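Local coordinates for protein DyP (Bjerkandera adusta, PDB 3VXJ) that probably works as a heme b-dependent peroxidase of the dye-decolorizing family and binds 2,6-dimethoxyphenol, at residues P7-Q12 / S51-I56; Q22-V27 / V120-S125; A40-V45 / A435-I440; E47-A52 / F66-F71. All coordinates share one frame; numbering follows the deposited sequence.

How the contacts relate
From the N terminus, the loop 7-12 meets 51-56 in contact 1 and closes a loop of 38 residues that holds strand 23-31 and helix 34-48. Contact 2 pairs strand 23-31 with strand 119-125 and crosses contact 1. Contact 3 sets helix 34-48 against the C-terminal helix 433-440, closing almost the whole chain and crossing both. Contact 4 begins where contact 1 ends, shares Ser51 and Ala52 with it, and falls within the loops of contacts 2 and 3, tying the end of helix 34-48 to strand 65-71. Strands of contacts 2 and 4 are neighbours in one sheet; contact 3 brings the C terminus to this N-terminal domain.

Contact 1 of 4, residues P7-Q12 / S51-I56; sequences PLNNIQ and SAAILI
Leu8 and Ile56 touch through one methyl each, CD1 of Leu8 lying 3.8 Å from CD1 of Ile56, with the two side chains crossing at about a right angle. Ser51, five residues before Ile56, is the N-cap of the short helix 52-55, and the loop 7-12 lies against that helix start. The N-H groups of the first turn are shared out among loop and cap. Ile11 O takes Ala52 N at 2.9 Å, approached almost straight down its C=O bond, whereas Leu8 O takes Ala53 N at 3.1 Å from above the carbonyl plane. The third goes to Ser51 itself: OG sits between the backbone N and the carbonyl carbon (chi1 71°), where it accepts from Ile54 N at 3.2 Å. An alanine here would keep the CB that rests on Leu8 O, but Ile54 N would probably be left with just its weak bond to Ser51 O, and the helix start less firmly capped. Beyond the contact, Asn10 OD1 reaches Ser434 N and Gln12 OE1 reaches Leu69 N, tying the loop to helix 433-440 and to strand 65-71. Asn9 brings its amide up to the methyl of Ala53, with CG at 3.6 Å and OD1 at 3.4 Å from Ala53 CB.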
loop_
_atom_site.group_PDB
_atom_site.type_symbol
_atom_site.label_atom_id
_atom_site.label_comp_id
_atom_site.label_asym_id
_atom_site.label_seq_id
_atom_site.Cartn_x
_atom_site.Cartn_y
_atom_site.Cartn_z
ATOM N N PRO A 7 -23.501 -1.197 -3.292
ATOM C CA PRO A 7 -23.830 -2.571 -3.646
ATOM C C PRO A 7 -22.623 -3.475 -3.382
ATOM O O PRO A 7 -21.789 -3.701 -4.264
ATOM C CB PRO A 7 -24.160 -2.472 -5.139
ATOM C CG PRO A 7 -23.344 -1.337 -5.623
ATOM C CD PRO A 7 -23.274 -0.362 -4.484
ATOM N N LEU A 8 -22.541 -3.989 -2.159
ATOM C CA LEU A 8 -21.370 -4.748 -1.719
ATOM C C LEU A 8 -21.127 -6.010 -2.542
ATOM O O LEU A 8 -19.986 -6.447 -2.675
ATOM C CB LEU A 8 -21.487 -5.115 -0.240
ATOM C CG LEU A 8 -21.690 -3.985 0.774
ATOM C CD1 LEU A 8 -21.799 -4.554 2.179
ATOM C CD2 LEU A 8 -20.579 -2.959 0.705
ATOM N N ASN A 9 -22.192 -6.593 -3.083
ATOM C CA ASN A 9 -22.068 -7.759 -3.956
ATOM C C ASN A 9 -21.476 -7.445 -5.329
ATOM O O ASN A 9 -21.173 -8.363 -6.095
ATOM C CB ASN A 9 -23.417 -8.466 -4.131
ATOM C CG ASN A 9 -23.899 -9.135 -2.859
ATOM O OD1 ASN A 9 -23.615 -10.307 -2.619
ATOM N ND2 ASN A 9 -24.632 -8.392 -2.037
ATOM N N ASN A 10 -21.317 -6.155 -5.632
ATOM C CA ASN A 10 -20.848 -5.730 -6.947
ATOM C C ASN A 10 -19.478 -5.058 -6.927
ATOM O O ASN A 10 -18.961 -4.675 -7.975
ATOM C CB ASN A 10 -21.863 -4.798 -7.611
ATOM C CG ASN A 10 -21.721 -4.780 -9.115
ATOM O OD1 ASN A 10 -21.489 -5.828 -9.725
ATOM N ND2 ASN A 10 -21.837 -3.595 -9.726
ATOM N N ILE A 11 -18.900 -4.916 -5.739
ATOM C CA ILE A 11 -17.608 -4.244 -5.576
ATOM C C ILE A 11 -16.543 -5.297 -5.306
ATOM O O ILE A 11 -16.700 -6.141 -4.426
ATOM C CB ILE A 11 -17.660 -3.215 -4.419
ATOM C CG1 ILE A 11 -18.637 -2.086 -4.787
ATOM C CG2 ILE A 11 -16.255 -2.653 -4.130
ATOM C CD1 ILE A 11 -19.144 -1.259 -3.618
ATOM N N GLN A 12 -15.467 -5.275 -6.082
ATOM C CA GLN A 12 -14.372 -6.207 -5.849
ATOM C C GLN A 12 -13.815 -6.042 -4.429
ATOM O O GLN A 12 -13.488 -4.933 -3.992
ATOM C CB GLN A 12 -13.301 -6.064 -6.931
ATOM C CG GLN A 12 -13.781 -6.473 -8.327
ATOM C CD GLN A 12 -12.637 -6.777 -9.265
ATOM O OE1 GLN A 12 -11.850 -7.683 -9.009
ATOM N NE2 GLN A 12 -12.520 -6.013 -10.347
ATOM N N SER A 51 -16.520 -10.553 -4.115
ATOM C CA SER A 51 -17.075 -9.263 -3.733
ATOM C C SER A 51 -16.779 -8.878 -2.284
ATOM O O SER A 51 -16.412 -9.725 -1.461
ATOM C CB SER A 51 -18.592 -9.270 -3.929
ATOM O OG SER A 51 -19.217 -10.102 -2.959
ATOM N N ALA A 52 -16.959 -7.594 -1.981
ATOM C CA ALA A 52 -16.912 -7.102 -0.612
ATOM C C ALA A 52 -17.902 -7.857 0.288
ATOM O O ALA A 52 -17.586 -8.172 1.444
ATOM C CB ALA A 52 -17.185 -5.603 -0.594
ATOM N N ALA A 53 -19.082 -8.172 -0.250
ATOM C CA ALA A 53 -20.089 -8.960 0.484
ATOM C C ALA A 53 -19.563 -10.323 0.946
ATOM O O ALA A 53 -19.821 -10.735 2.083
ATOM C CB ALA A 53 -21.356 -9.133 -0.347
ATOM N N ILE A 54 -18.831 -11.021 0.077
ATOM C CA ILE A 54 -18.262 -12.328 0.436
ATOM C C ILE A 54 -17.199 -12.183 1.528
ATOM O O ILE A 54 -17.145 -12.987 2.457
ATOM C CB ILE A 54 -17.708 -13.101 -0.802
ATOM C CG1 ILE A 54 -18.844 -13.484 -1.766
ATOM C CG2 ILE A 54 -16.903 -14.339 -0.378
ATOM C CD1 ILE A 54 -19.859 -14.488 -1.231
ATOM N N LEU A 55 -16.378 -11.137 1.424
ATOM C CA LEU A 55 -15.321 -10.885 2.407
ATOM C C LEU A 55 -15.828 -10.564 3.811
ATOM O O LEU A 55 -15.096 -10.729 4.780
ATOM C CB LEU A 55 -14.369 -9.782 1.932
ATOM C CG LEU A 55 -13.518 -10.077 0.697
ATOM C CD1 LEU A 55 -12.368 -9.076 0.583
ATOM C CD2 LEU A 55 -12.989 -11.480 0.715
ATOM N N ILE A 56 -17.072 -10.100 3.917
ATOM C CA ILE A 56 -17.671 -9.823 5.230
ATOM C C ILE A 56 -18.640 -10.927 5.679
ATOM O O ILE A 56 -19.297 -10.812 6.719
ATOM C CB ILE A 56 -18.349 -8.419 5.295
ATOM C CG1 ILE A 56 -19.538 -8.329 4.329
ATOM C CG2 ILE A 56 -17.322 -7.311 5.024
ATOM C CD1 ILE A 56 -20.498 -7.181 4.622
#

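Contact 2 of 4, residues Q22-V27 / V120-S125; sequences QKERFV and VFLIGS
Phe26 meets two side chains of the partner strand on one face of the sheet. Val120 CG2 comes to the edge of its ring, near the ring plane, and lies 3.8 Å from Phe26 CB, the two side chains side by side. Leu122 approaches the ring obliquely, CD2 standing 3.9 Å from Phe26 CE1. The same CD2 is also 3.7 Å from Glu24 OE2. Glu24 gets there with CG anti to the backbone N (chi1 -169°) and the chain extended beyond, alongside Leu122, with its CG 3.4 Å from Ile123 O. An alanine here would remove CG and the carboxylate, and would probably open a gap beside Leu122 and let its CD2 shift.

Behind these side chains is the backbone ladder. Lys23, Arg25 and Val27 form antiparallel hydrogen-bonded pairs with Ser125, Ile123 and Phe121, and Val27 N to Phe121 O is 2.8 Å and nearly straight at 173°. These are the two central strands of a four-stranded antiparallel sheet in 2-3-1-4 order, the ferredoxin-like layout of the DyP barrel domain. On the face that carries Val27 and Ile123, Val27 CG2 lies 4.0 Å from Ile123 CD1.

Further out, helix 128-142 covers the Val27 face: Arg25 forms a salt bridge with its Asp132, and its Phe142 meets the Phe121 ring edge-to-face. Arg25 NE goes to Ser153 OG on the neighbouring strand 146-155. The Phe26 face turns to the second sheet, where Phe26 packs on Leu355 and Val357 and Leu122 on Tyr359.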
loop_
_atom_site.group_PDB
_atom_site.type_symbol
_atom_site.label_atom_id
_atom_site.label_comp_id
_atom_site.label_asym_id
_atom_site.label_seq_id
_atom_site.Cartn_x
_atom_site.Cartn_y
_atom_site.Cartn_z
ATOM N N GLN A 22 -3.306 -14.874 4.266
ATOM C CA GLN A 22 -1.902 -15.133 4.599
ATOM C C GLN A 22 -0.974 -15.186 3.380
ATOM O O GLN A 22 0.211 -14.871 3.490
ATOM C CB GLN A 22 -1.783 -16.428 5.409
ATOM C CG GLN A 22 -2.262 -16.321 6.864
ATOM C CD GLN A 22 -1.197 -15.769 7.795
ATOM O OE1 GLN A 22 -0.080 -16.286 7.858
ATOM N NE2 GLN A 22 -1.540 -14.712 8.526
ATOM N N LYS A 23 -1.510 -15.598 2.230
ATOM C CA LYS A 23 -0.729 -15.700 0.996
ATOM C C LYS A 23 -1.434 -14.917 -0.095
ATOM O O LYS A 23 -2.659 -14.860 -0.130
ATOM C CB LYS A 23 -0.590 -17.158 0.545
ATOM C CG LYS A 23 -0.204 -18.168 1.632
ATOM C CD LYS A 23 1.194 -17.918 2.180
ATOM C CE LYS A 23 1.572 -19.005 3.166
ATOM N NZ LYS A 23 2.929 -18.809 3.765
ATOM N N GLU A 24 -0.674 -14.302 -0.990
ATOM C CA GLU A 24 -1.301 -13.636 -2.124
ATOM C C GLU A 24 -0.398 -13.739 -3.336
ATOM O O GLU A 24 0.833 -13.694 -3.195
ATOM C CB GLU A 24 -1.598 -12.169 -1.794
ATOM C CG GLU A 24 -2.486 -11.449 -2.798
ATOM C CD GLU A 24 -2.765 -10.013 -2.405
ATOM O OE1 GLU A 24 -2.211 -9.530 -1.393
ATOM O OE2 GLU A 24 -3.531 -9.348 -3.127
ATOM N N ARG A 25 -1.003 -13.891 -4.514
ATOM C CA ARG A 25 -0.260 -13.934 -5.770
ATOM C C ARG A 25 -0.847 -12.935 -6.749
ATOM O O ARG A 25 -2.070 -12.814 -6.895
ATOM C CB ARG A 25 -0.305 -15.333 -6.379
ATOM C CG ARG A 25 0.516 -15.469 -7.669
ATOM C CD ARG A 25 0.632 -16.916 -8.105
ATOM N NE ARG A 25 1.420 -17.686 -7.153
ATOM C CZ ARG A 25 1.474 -19.013 -7.123
ATOM N NH1 ARG A 25 0.778 -19.730 -7.998
ATOM N NH2 ARG A 25 2.223 -19.620 -6.211
ATOM N N PHE A 26 0.043 -12.207 -7.409
ATOM C CA PHE A 26 -0.335 -11.256 -8.437
ATOM C C PHE A 26 0.107 -11.859 -9.764
ATOM O O PHE A 26 1.306 -12.044 -10.002
ATOM C CB PHE A 26 0.357 -9.919 -8.191
ATOM C CG PHE A 26 -0.020 -9.264 -6.880
ATOM C CD1 PHE A 26 -1.008 -8.289 -6.850
ATOM C CD2 PHE A 26 0.592 -9.644 -5.681
ATOM C CE1 PHE A 26 -1.375 -7.684 -5.647
ATOM C CE2 PHE A 26 0.227 -9.045 -4.470
ATOM C CZ PHE A 26 -0.755 -8.071 -4.456
ATOM N N VAL A 27 -0.866 -12.234 -10.591
ATOM C CA VAL A 27 -0.588 -12.860 -11.885
ATOM C C VAL A 27 -0.773 -11.795 -12.958
ATOM O O VAL A 27 -1.905 -11.398 -13.277
ATOM C CB VAL A 27 -1.515 -14.071 -12.166
ATOM C CG1 VAL A 27 -1.158 -14.703 -13.498
ATOM C CG2 VAL A 27 -1.423 -15.117 -11.045
ATOM N N VAL A 120 -3.915 -7.717 -14.092
ATOM C CA VAL A 120 -3.448 -8.523 -12.978
ATOM C C VAL A 120 -4.616 -9.251 -12.312
ATOM O O VAL A 120 -5.658 -8.642 -12.021
ATOM C CB VAL A 120 -2.639 -7.655 -11.955
ATOM C CG1 VAL A 120 -3.486 -6.506 -11.362
ATOM C CG2 VAL A 120 -2.025 -8.534 -10.872
ATOM N N PHE A 121 -4.440 -10.554 -12.097
ATOM C CA PHE A 121 -5.315 -11.313 -11.215
ATOM C C PHE A 121 -4.669 -11.296 -9.835
ATOM O O PHE A 121 -3.489 -11.628 -9.709
ATOM C CB PHE A 121 -5.435 -12.780 -11.637
ATOM C CG PHE A 121 -6.161 -13.008 -12.936
ATOM C CD1 PHE A 121 -7.522 -13.303 -12.946
ATOM C CD2 PHE A 121 -5.471 -13.001 -14.143
ATOM C CE1 PHE A 121 -8.195 -13.542 -14.144
ATOM C CE2 PHE A 121 -6.128 -13.242 -15.348
ATOM C CZ PHE A 121 -7.494 -13.520 -15.350
ATOM N N LEU A 122 -5.421 -10.889 -8.820
ATOM C CA LEU A 122 -4.967 -10.954 -7.431
ATOM C C LEU A 122 -5.647 -12.141 -6.799
ATOM O O LEU A 122 -6.872 -12.183 -6.741
ATOM C CB LEU A 122 -5.381 -9.707 -6.641
ATOM C CG LEU A 122 -5.024 -8.284 -7.039
ATOM C CD1 LEU A 122 -5.893 -7.784 -8.192
ATOM C CD2 LEU A 122 -5.214 -7.409 -5.813
ATOM N N ILE A 123 -4.851 -13.078 -6.300
ATOM C CA ILE A 123 -5.382 -14.293 -5.694
ATOM C C ILE A 123 -4.948 -14.322 -4.238
ATOM O O ILE A 123 -3.746 -14.339 -3.961
ATOM C CB ILE A 123 -4.854 -15.578 -6.389
ATOM C CG1 ILE A 123 -5.091 -15.538 -7.900
ATOM C CG2 ILE A 123 -5.498 -16.829 -5.761
ATOM C CD1 ILE A 123 -4.266 -16.544 -8.691
ATOM N N GLY A 124 -5.908 -14.301 -3.318
ATOM C CA GLY A 124 -5.609 -14.358 -1.885
ATOM C C GLY A 124 -6.036 -15.699 -1.340
ATOM O O GLY A 124 -7.157 -16.137 -1.581
ATOM N N SER A 125 -5.139 -16.379 -0.635
ATOM C CA SER A 125 -5.474 -17.693 -0.083
ATOM C C SER A 125 -4.624 -18.020 1.134
ATOM O O SER A 125 -3.796 -17.223 1.560
ATOM C CB SER A 125 -5.361 -18.783 -1.157
ATOM O OG SER A 125 -6.021 -19.963 -0.737
#

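Contact 3 of 4, residues A40-V45 / A435-I440; sequences ALKTYV and ALTATI
Leu41 pushes its CD2 methyl onto the opposite helix, 3.5 Å from the carbonyl oxygen of Leu436 and 4.0 Å from CG2 of Ile440. Its CB already points to that helix, and CG, anti to the backbone N (chi1 -172°), carries the chain on across. One turn on, Val45 works with both branches: CG2 meets Leu436 CD1 at 3.9 Å, while CB and the other methyl, CG1, lie against Thr437 CG2, 3.7 Å from CB. That methyl is turned to Val45 while OG1 of Thr437 makes a weak bond back to Ser434 O. The two helix segments run antiparallel at 161°, their axes 9.4 Å apart at the closest. Toward the C terminus, helix 433-440 widens into a pi-type turn in which Ala435 O accepts from both Thr439 N and Ile440 N.

Strand 65-71 packs against this helix pair: Leu41 rests on Leu69, and Leu436 and Ile440 on Phe71. At the exposed margin the extended chain of Lys42 runs past the helix, bringing CE to 3.5 Å from Thr437 O. No hydrogen bond crosses between the segments, so the C-terminal helix is held to helix 34-48 here by apolar contacts between methyl groups and by carbons resting on carbonyl oxygens.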
loop_
_atom_site.group_PDB
_atom_site.type_symbol
_atom_site.label_atom_id
_atom_site.label_comp_id
_atom_site.label_asym_id
_atom_site.label_seq_id
_atom_site.Cartn_x
_atom_site.Cartn_y
_atom_site.Cartn_z
ATOM N N ALA A 40 -13.910 -16.289 -21.988
ATOM C CA ALA A 40 -13.305 -16.855 -20.773
ATOM C C ALA A 40 -13.656 -16.009 -19.539
ATOM O O ALA A 40 -13.936 -16.552 -18.473
ATOM C CB ALA A 40 -11.798 -16.990 -20.929
ATOM N N LEU A 41 -13.637 -14.685 -19.691
ATOM C CA LEU A 41 -13.940 -13.778 -18.585
ATOM C C LEU A 41 -15.380 -13.930 -18.101
ATOM O O LEU A 41 -15.632 -13.950 -16.895
ATOM C CB LEU A 41 -13.656 -12.328 -18.982
ATOM C CG LEU A 41 -13.754 -11.301 -17.851
ATOM C CD1 LEU A 41 -12.771 -11.637 -16.736
ATOM C CD2 LEU A 41 -13.497 -9.905 -18.367
ATOM N N LYS A 42 -16.317 -14.047 -19.039
ATOM C CA LYS A 42 -17.720 -14.260 -18.699
ATOM C C LYS A 42 -17.940 -15.580 -17.958
ATOM O O LYS A 42 -18.819 -15.666 -17.106
ATOM C CB LYS A 42 -18.602 -14.162 -19.945
ATOM C CG LYS A 42 -18.791 -12.729 -20.428
ATOM C CD LYS A 42 -19.504 -12.659 -21.774
ATOM C CE LYS A 42 -20.096 -11.278 -22.003
ATOM N NZ LYS A 42 -20.762 -11.141 -23.335
ATOM N N THR A 43 -17.138 -16.593 -18.281
ATOM C CA THR A 43 -17.131 -17.860 -17.550
ATOM C C THR A 43 -16.547 -17.681 -16.148
ATOM O O THR A 43 -17.077 -18.193 -15.159
ATOM C CB THR A 43 -16.276 -18.916 -18.288
ATOM O OG1 THR A 43 -16.779 -19.097 -19.615
ATOM C CG2 THR A 43 -16.307 -20.245 -17.561
ATOM N N TYR A 44 -15.438 -16.958 -16.085
ATOM C CA TYR A 44 -14.644 -16.839 -14.870
ATOM C C TYR A 44 -15.304 -16.001 -13.770
ATOM O O TYR A 44 -15.304 -16.393 -12.602
ATOM C CB TYR A 44 -13.269 -16.269 -15.230
ATOM C CG TYR A 44 -12.258 -16.367 -14.118
ATOM C CD1 TYR A 44 -11.625 -17.576 -13.845
ATOM C CD2 TYR A 44 -11.930 -15.252 -13.345
ATOM C CE1 TYR A 44 -10.698 -17.676 -12.825
ATOM C CE2 TYR A 44 -11.010 -15.336 -12.318
ATOM C CZ TYR A 44 -10.394 -16.549 -12.064
ATOM O OH TYR A 44 -9.481 -16.649 -11.048
ATOM N N VAL A 45 -15.880 -14.862 -14.145
ATOM C CA VAL A 45 -16.302 -13.865 -13.156
ATOM C C VAL A 45 -17.312 -14.386 -12.121
ATOM O O VAL A 45 -17.046 -14.287 -10.923
ATOM C CB VAL A 45 -16.754 -12.539 -13.822
ATOM C CG1 VAL A 45 -17.424 -11.601 -12.806
ATOM C CG2 VAL A 45 -15.578 -11.854 -14.467
ATOM N N ALA A 435 -19.546 -4.687 -14.315
ATOM C CA ALA A 435 -18.837 -4.088 -15.447
ATOM C C ALA A 435 -17.869 -5.063 -16.112
ATOM O O ALA A 435 -17.649 -4.991 -17.318
ATOM C CB ALA A 435 -18.124 -2.816 -15.037
ATOM N N LEU A 436 -17.305 -5.982 -15.330
ATOM C CA LEU A 436 -16.424 -6.999 -15.897
ATOM C C LEU A 436 -17.085 -7.770 -17.034
ATOM O O LEU A 436 -16.473 -7.999 -18.077
ATOM C CB LEU A 436 -15.942 -7.967 -14.820
ATOM C CG LEU A 436 -14.861 -7.450 -13.868
ATOM C CD1 LEU A 436 -14.612 -8.481 -12.792
ATOM C CD2 LEU A 436 -13.562 -7.126 -14.597
ATOM N N THR A 437 -18.338 -8.163 -16.831
ATOM C CA THR A 437 -19.045 -8.952 -17.836
ATOM C C THR A 437 -19.886 -8.116 -18.805
ATOM O O THR A 437 -19.971 -8.451 -19.992
ATOM C CB THR A 437 -19.886 -10.084 -17.191
ATOM O OG1 THR A 437 -20.880 -9.524 -16.321
ATOM C CG2 THR A 437 -18.977 -11.019 -16.398
ATOM N N ALA A 438 -20.491 -7.035 -18.310
ATOM C CA ALA A 438 -21.399 -6.214 -19.122
ATOM C C ALA A 438 -20.666 -5.225 -20.025
ATOM O O ALA A 438 -21.200 -4.805 -21.053
ATOM C CB ALA A 438 -22.406 -5.482 -18.237
ATOM N N THR A 439 -19.444 -4.862 -19.646
ATOM C CA THR A 439 -18.670 -3.871 -20.397
ATOM C C THR A 439 -17.360 -4.450 -20.912
ATOM O O THR A 439 -17.149 -4.521 -22.129
ATOM C CB THR A 439 -18.396 -2.600 -19.565
ATOM O OG1 THR A 439 -19.640 -2.056 -19.113
ATOM C CG2 THR A 439 -17.666 -1.550 -20.398
ATOM N N ILE A 440 -16.489 -4.883 -20.003
ATOM C CA ILE A 440 -15.153 -5.339 -20.401
ATOM C C ILE A 440 -15.250 -6.525 -21.364
ATOM O O ILE A 440 -14.498 -6.612 -22.345
ATOM C CB ILE A 440 -14.254 -5.708 -19.182
ATOM C CG1 ILE A 440 -14.143 -4.542 -18.186
ATOM C CG2 ILE A 440 -12.872 -6.165 -19.649
ATOM C CD1 ILE A 440 -13.703 -3.194 -18.778
#

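Contact 4 of 4, residues E47-A52 / F66-F71; sequences ERITSA and FVNLGF
Thr50 and Val67 grip each other through their backbones and one hydroxyl, and this is the tight part of the contact. Thr50 N gives a nearly straight bond to Val67 O at 2.9 Å, and Val67 N gives its hydrogen to Thr50 OG1 at 3.0 Å. The first torsion of Thr50 (chi1 -46°) sets OG1 anti to the carbonyl carbon, where it accepts that bond. Asn68 adds a third tie: ND2 binds Thr50 O at 3.0 Å in the carbonyl plane, on a lone pair, and also reaches Val67 O at 2.8 Å. Val67 O thus takes two donors, and with OD1 bound to Asp14 N the Asn68 amide is fixed against rotation. Close by, Thr50 CG2 leans obliquely on the Phe66 ring, 3.7 Å from CD1.

Ile49 is the apolar part of this packed side, its CD1 3.6 Å from Val67 O and 3.9 Å from Leu69 CB. The loose side is the partly exposed Arg48: its backbone O touches Val67 CB at 3.5 Å, but its side chain leads off to a salt bridge with Asp137.

Strand 65-71, at the edge of its sheet, pairs with strand 119-125 through Phe66 and Asn68; Tyr44 of helix 34-48 rests on Ile49 and Val67, and Ile433 of the C-terminal helix touches Ile49.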
loop_
_atom_site.group_PDB
_atom_site.type_symbol
_atom_site.label_atom_id
_atom_site.label_comp_id
_atom_site.label_asym_id
_atom_site.label_seq_id
_atom_site.Cartn_x
_atom_site.Cartn_y
_atom_site.Cartn_z
ATOM N N GLU A 47 -17.895 -17.271 -11.128
ATOM C CA GLU A 47 -17.325 -18.392 -10.380
ATOM C C GLU A 47 -16.274 -17.995 -9.346
ATOM O O GLU A 47 -16.181 -18.610 -8.283
ATOM C CB GLU A 47 -16.720 -19.428 -11.341
ATOM C CG GLU A 47 -17.705 -20.043 -12.334
ATOM C CD GLU A 47 -18.991 -20.542 -11.688
ATOM O OE1 GLU A 47 -18.922 -21.355 -10.738
ATOM O OE2 GLU A 47 -20.082 -20.122 -12.140
ATOM N N ARG A 48 -15.487 -16.973 -9.668
ATOM C CA ARG A 48 -14.235 -16.717 -8.950
ATOM C C ARG A 48 -14.034 -15.315 -8.382
ATOM O O ARG A 48 -13.263 -15.142 -7.438
ATOM C CB ARG A 48 -13.043 -17.057 -9.850
ATOM C CG ARG A 48 -12.966 -18.527 -10.272
ATOM C CD ARG A 48 -12.473 -19.417 -9.142
ATOM N NE ARG A 48 -12.275 -20.791 -9.598
ATOM C CZ ARG A 48 -12.947 -21.848 -9.152
ATOM N NH1 ARG A 48 -13.869 -21.712 -8.206
ATOM N NH2 ARG A 48 -12.682 -23.049 -9.646
ATOM N N ILE A 49 -14.677 -14.307 -8.964
ATOM C CA ILE A 49 -14.390 -12.928 -8.545
ATOM C C ILE A 49 -15.132 -12.603 -7.252
ATOM O O ILE A 49 -16.364 -12.658 -7.195
ATOM C CB ILE A 49 -14.665 -11.893 -9.657
ATOM C CG1 ILE A 49 -13.738 -12.130 -10.870
ATOM C CG2 ILE A 49 -14.520 -10.459 -9.110
ATOM C CD1 ILE A 49 -12.240 -11.838 -10.655
ATOM N N THR A 50 -14.360 -12.261 -6.226
ATOM C CA THR A 50 -14.847 -12.135 -4.862
ATOM C C THR A 50 -15.258 -10.711 -4.503
ATOM O O THR A 50 -14.439 -9.784 -4.569
ATOM C CB THR A 50 -13.767 -12.630 -3.884
ATOM O OG1 THR A 50 -13.235 -13.875 -4.362
ATOM C CG2 THR A 50 -14.351 -12.823 -2.502
ATOM N N SER A 51 -16.520 -10.553 -4.115
ATOM C CA SER A 51 -17.075 -9.263 -3.733
ATOM C C SER A 51 -16.779 -8.878 -2.284
ATOM O O SER A 51 -16.412 -9.725 -1.461
ATOM C CB SER A 51 -18.592 -9.270 -3.929
ATOM O OG SER A 51 -19.217 -10.102 -2.959
ATOM N N ALA A 52 -16.959 -7.594 -1.981
ATOM C CA ALA A 52 -16.912 -7.102 -0.612
ATOM C C ALA A 52 -17.902 -7.857 0.288
ATOM O O ALA A 52 -17.586 -8.172 1.444
ATOM C CB ALA A 52 -17.185 -5.603 -0.594
ATOM N N PHE A 66 -9.740 -15.997 -2.713
ATOM C CA PHE A 66 -10.408 -14.813 -3.221
ATOM C C PHE A 66 -9.683 -14.407 -4.488
ATOM O O PHE A 66 -8.449 -14.460 -4.546
ATOM C CB PHE A 66 -10.313 -13.658 -2.218
ATOM C CG PHE A 66 -10.819 -13.985 -0.833
ATOM C CD1 PHE A 66 -11.886 -14.864 -0.637
ATOM C CD2 PHE A 66 -10.240 -13.382 0.284
ATOM C CE1 PHE A 66 -12.355 -15.147 0.648
ATOM C CE2 PHE A 66 -10.706 -13.659 1.576
ATOM C CZ PHE A 66 -11.767 -14.545 1.755
ATOM N N VAL A 67 -10.429 -13.975 -5.500
ATOM C CA VAL A 67 -9.798 -13.450 -6.716
ATOM C C VAL A 67 -10.385 -12.097 -7.098
ATOM O O VAL A 67 -11.599 -11.912 -7.111
ATOM C CB VAL A 67 -9.903 -14.424 -7.924
ATOM C CG1 VAL A 67 -9.031 -13.920 -9.090
ATOM C CG2 VAL A 67 -9.491 -15.841 -7.516
ATOM N N ASN A 68 -9.495 -11.141 -7.362
ATOM C CA ASN A 68 -9.861 -9.858 -7.944
ATOM C C ASN A 68 -9.064 -9.651 -9.234
ATOM O O ASN A 68 -8.081 -10.353 -9.489
ATOM C CB ASN A 68 -9.608 -8.713 -6.959
ATOM C CG ASN A 68 -10.708 -8.557 -5.889
ATOM O OD1 ASN A 68 -10.639 -7.624 -5.090
ATOM N ND2 ASN A 68 -11.703 -9.470 -5.849
ATOM N N LEU A 69 -9.494 -8.688 -10.046
ATOM C CA LEU A 69 -8.954 -8.516 -11.386
ATOM C C LEU A 69 -8.940 -7.049 -11.790
ATOM O O LEU A 69 -9.969 -6.367 -11.750
ATOM C CB LEU A 69 -9.767 -9.347 -12.393
ATOM C CG LEU A 69 -9.481 -9.216 -13.896
ATOM C CD1 LEU A 69 -8.061 -9.656 -14.250
ATOM C CD2 LEU A 69 -10.489 -10.040 -14.668
ATOM N N GLY A 70 -7.758 -6.574 -12.174
ATOM C CA GLY A 70 -7.593 -5.214 -12.675
ATOM C C GLY A 70 -6.957 -5.180 -14.050
ATOM O O GLY A 70 -6.267 -6.119 -14.464
ATOM N N PHE A 71 -7.189 -4.077 -14.757
ATOM C CA PHE A 71 -6.661 -3.865 -16.103
ATOM C C PHE A 71 -5.843 -2.596 -16.194
ATOM O O PHE A 71 -6.187 -1.583 -15.597
ATOM C CB PHE A 71 -7.811 -3.778 -17.116
ATOM C CG PHE A 71 -8.568 -5.055 -17.264
ATOM C CD1 PHE A 71 -8.123 -6.041 -18.137
ATOM C CD2 PHE A 71 -9.698 -5.297 -16.494
ATOM C CE1 PHE A 71 -8.806 -7.247 -18.254
ATOM C CE2 PHE A 71 -10.397 -6.504 -16.608
ATOM C CZ PHE A 71 -9.945 -7.472 -17.494
#